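Long-range contact in geranyltranstransferase (IspA) (Helicobacter pylori, PDB 3LLW), which probably acts as a magnesium-dependent prenyltransferase of the FPP/GGPP synthase family in isoprenoid biosynthesis: residues Ser194-Ile198 against Phe212-Phe218. Residues are numbered along the deposited sequence; the frame is centred on the assembly and turned at random.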
ATOM      1  N   SER A 194     -12.074  -0.685  13.788  1.00 35.13           N
ATOM      2  CA  SER A 194     -11.351  -0.661  15.074  1.00 45.26           C
ATOM      3  C   SER A 194      -9.989   0.029  14.910  1.00 43.68           C
ATOM      4  O   SER A 194      -9.546   0.733  15.813  1.00 51.01           O
ATOM      5  CB  SER A 194     -11.280  -2.055  15.729  1.00 35.74           C
ATOM      6  OG  SER A 194      -9.974  -2.570  15.812  1.00 48.70           O
ATOM      7  N   ALA A 195      -9.374  -0.112  13.726  1.00 47.33           N
ATOM      8  CA  ALA A 195      -8.143   0.629  13.391  1.00 38.53           C
ATOM      9  C   ALA A 195      -8.337   2.133  13.430  1.00 40.81           C
ATOM     10  O   ALA A 195      -7.568   2.823  14.120  1.00 36.36           O
ATOM     11  CB  ALA A 195      -7.548   0.197  12.051  1.00 38.95           C
ATOM     12  N   SER A 196      -9.354   2.633  12.709  1.00 29.04           N
ATOM     13  CA  SER A 196      -9.813   4.046  12.814  1.00 32.57           C
ATOM     14  C   SER A 196      -9.871   4.560  14.275  1.00 38.81           C
ATOM     15  O   SER A 196      -9.327   5.618  14.591  1.00 40.83           O
ATOM     16  CB  SER A 196     -11.186   4.222  12.165  1.00 39.13           C
ATOM     17  OG  SER A 196     -11.218   3.680  10.840  1.00 35.13           O
ATOM     18  N   LEU A 197     -10.512   3.803  15.156  1.00 41.73           N
ATOM     19  CA  LEU A 197     -10.625   4.192  16.561  1.00 43.65           C
ATOM     20  C   LEU A 197      -9.280   4.292  17.271  1.00 36.62           C
ATOM     21  O   LEU A 197      -8.963   5.350  17.805  1.00 43.86           O
ATOM     22  CB  LEU A 197     -11.556   3.252  17.320  1.00 45.68           C
ATOM     23  CG  LEU A 197     -13.022   3.379  16.944  1.00 38.82           C
ATOM     24  CD1 LEU A 197     -13.741   2.143  17.366  1.00 38.27           C
ATOM     25  CD2 LEU A 197     -13.677   4.576  17.604  1.00 41.84           C
ATOM     26  N   ILE A 198      -8.465   3.236  17.207  1.00 41.66           N
ATOM     27  CA  ILE A 198      -7.128   3.237  17.866  1.00 46.66           C
ATOM     28  C   ILE A 198      -6.069   4.140  17.209  1.00 47.36           C
ATOM     29  O   ILE A 198      -5.103   4.588  17.872  1.00 44.54           O
ATOM     30  CB  ILE A 198      -6.568   1.811  18.111  1.00 49.10           C
ATOM     31  CG1 ILE A 198      -6.362   1.070  16.784  1.00 57.10           C
ATOM     32  CG2 ILE A 198      -7.494   1.040  19.057  1.00 43.19           C
ATOM     33  CD1 ILE A 198      -5.716  -0.299  16.895  1.00 51.78           C
ATOM     34  N   PHE A 212      -6.403   1.673  24.878  1.00 51.61           N
ATOM     35  CA  PHE A 212      -6.043   1.032  23.628  1.00 50.79           C
ATOM     36  C   PHE A 212      -6.768  -0.299  23.486  1.00 56.59           C
ATOM     37  O   PHE A 212      -7.503  -0.509  22.505  1.00 48.84           O
ATOM     38  CB  PHE A 212      -4.527   0.839  23.524  1.00 49.30           C
ATOM     39  CG  PHE A 212      -4.055   0.459  22.147  1.00 55.45           C
ATOM     40  CD1 PHE A 212      -3.578   1.431  21.272  1.00 58.47           C
ATOM     41  CD2 PHE A 212      -4.090  -0.872  21.714  1.00 56.99           C
ATOM     42  CE1 PHE A 212      -3.144   1.086  19.992  1.00 59.56           C
ATOM     43  CE2 PHE A 212      -3.654  -1.223  20.438  1.00 57.26           C
ATOM     44  CZ  PHE A 212      -3.179  -0.245  19.578  1.00 50.67           C
ATOM     45  N   LYS A 213      -6.576  -1.176  24.472  1.00 53.36           N
ATOM     46  CA  LYS A 213      -7.183  -2.501  24.465  1.00 58.43           C
ATOM     47  C   LYS A 213      -8.695  -2.397  24.376  1.00 58.91           C
ATOM     48  O   LYS A 213      -9.348  -3.138  23.613  1.00 57.88           O
ATOM     49  CB  LYS A 213      -6.780  -3.285  25.715  1.00 65.56           C
ATOM     50  CG  LYS A 213      -5.469  -4.050  25.587  1.00 78.00           C
ATOM     51  CD  LYS A 213      -5.349  -5.086  26.709  1.00 94.92           C
ATOM     52  CE  LYS A 213      -4.714  -6.397  26.225  1.00104.42           C
ATOM     53  NZ  LYS A 213      -3.265  -6.266  25.881  1.00108.52           N
ATOM     54  N   TRP A 214      -9.235  -1.453  25.147  1.00 55.13           N
ATOM     55  CA  TRP A 214     -10.659  -1.186  25.170  1.00 52.60           C
ATOM     56  C   TRP A 214     -11.186  -0.721  23.805  1.00 46.91           C
ATOM     57  O   TRP A 214     -12.188  -1.256  23.333  1.00 48.83           O
ATOM     58  CB  TRP A 214     -11.003  -0.163  26.260  1.00 57.91           C
ATOM     59  CG  TRP A 214     -12.476  -0.036  26.479  1.00 55.13           C
ATOM     60  CD1 TRP A 214     -13.231  -0.731  27.371  1.00 57.28           C
ATOM     61  CD2 TRP A 214     -13.379   0.813  25.762  1.00 57.84           C
ATOM     62  NE1 TRP A 214     -14.546  -0.358  27.269  1.00 56.85           N
ATOM     63  CE2 TRP A 214     -14.667   0.583  26.281  1.00 55.61           C
ATOM     64  CE3 TRP A 214     -13.224   1.743  24.721  1.00 54.99           C
ATOM     65  CZ2 TRP A 214     -15.792   1.249  25.807  1.00 56.39           C
ATOM     66  CZ3 TRP A 214     -14.338   2.402  24.247  1.00 57.04           C
ATOM     67  CH2 TRP A 214     -15.609   2.155  24.792  1.00 60.63           C
ATOM     68  N   LEU A 215     -10.535   0.269  23.189  1.00 41.83           N
ATOM     69  CA  LEU A 215     -10.991   0.791  21.883  1.00 47.52           C
ATOM     70  C   LEU A 215     -10.902  -0.264  20.791  1.00 48.78           C
ATOM     71  O   LEU A 215     -11.811  -0.381  19.953  1.00 54.73           O
ATOM     72  CB  LEU A 215     -10.217   2.041  21.450  1.00 41.20           C
ATOM     73  CG  LEU A 215     -10.594   3.406  22.022  1.00 47.06           C
ATOM     74  CD1 LEU A 215      -9.579   4.415  21.565  1.00 43.34           C
ATOM     75  CD2 LEU A 215     -11.999   3.841  21.632  1.00 44.02           C
ATOM     76  N   GLN A 216      -9.805  -1.023  20.818  1.00 45.95           N
ATOM     77  CA  GLN A 216      -9.583  -2.134  19.914  1.00 52.81           C
ATOM     78  C   GLN A 216     -10.763  -3.091  19.919  1.00 54.41           C
ATOM     79  O   GLN A 216     -11.356  -3.341  18.869  1.00 58.85           O
ATOM     80  CB  GLN A 216      -8.283  -2.858  20.254  1.00 53.33           C
ATOM     81  CG  GLN A 216      -7.852  -3.884  19.216  1.00 59.36           C
ATOM     82  CD  GLN A 216      -6.346  -4.059  19.145  1.00 65.39           C
ATOM     83  OE1 GLN A 216      -5.775  -4.090  18.057  1.00 62.35           O
ATOM     84  NE2 GLN A 216      -5.692  -4.167  20.304  1.00 60.42           N
ATOM     85  N   ALA A 217     -11.127  -3.574  21.102  1.00 52.94           N
ATOM     86  CA  ALA A 217     -12.249  -4.487  21.265  1.00 51.62           C
ATOM     87  C   ALA A 217     -13.596  -3.842  20.942  1.00 55.54           C
ATOM     88  O   ALA A 217     -14.474  -4.492  20.358  1.00 60.21           O
ATOM     89  CB  ALA A 217     -12.260  -5.057  22.662  1.00 53.23           C
ATOM     90  N   PHE A 218     -13.750  -2.572  21.314  1.00 51.39           N
ATOM     91  CA  PHE A 218     -15.002  -1.860  21.112  1.00 48.99           C
ATOM     92  C   PHE A 218     -15.329  -1.757  19.628  1.00 54.30           C
ATOM     93  O   PHE A 218     -16.460  -2.049  19.215  1.00 45.63           O
ATOM     94  CB  PHE A 218     -14.945  -0.468  21.732  1.00 48.83           C
ATOM     95  CG  PHE A 218     -16.196   0.339  21.528  1.00 49.89           C
ATOM     96  CD1 PHE A 218     -17.393  -0.044  22.132  1.00 53.95           C
ATOM     97  CD2 PHE A 218     -16.179   1.487  20.741  1.00 44.97           C
ATOM     98  CE1 PHE A 218     -18.561   0.705  21.945  1.00 50.71           C
ATOM     99  CE2 PHE A 218     -17.334   2.241  20.557  1.00 54.38           C
ATOM    100  CZ  PHE A 218     -18.528   1.849  21.165  1.00 46.43           C
TER
HETATM  101  O   HOH W   1      -7.550  -4.017  15.636  1.00 48.11           O
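Two consecutive helices, 178-204 and 209-236, pack nearly antiparallel here, the axes of the short segments approaching to 8.2 Å at 154°. At S194 the backbones draw closest, its CA lying 5.4 Å from that of Q216, and S194 CB rests 3.4 Å from Q216 O. The small side chain permits this approach, and a water joins S194 OG (2.8 Å) to Q216 OE1 (3.0 Å), donating to the latter. A195 points away from 212-218 and touches I151 and N155 of helix 142-156. L197 turns back to the interface, its CB 4.4 Å from L215 CD2 and its CD1 4.2 Å from F218 CD2; L293 of helix 287-301 touches all three residues, extending this apolar cluster. I198 is the most deeply engaged residue of its segment, with 100 Å² covered: its CG2 packs 3.8 Å from L215 CB and 3.6 Å from Q216 N, while its CD1 reaches 3.7 Å from F212 CZ and its CB lies over one face of the F212 ring. Apart from the water bridge, what joins the segments is mainly apolar packing. Away from the magnesium-binding D94 and D100, the contact forms part of an antiparallel helical hairpin within the all-α prenyltransferase fold of the polyprenyl synthetases.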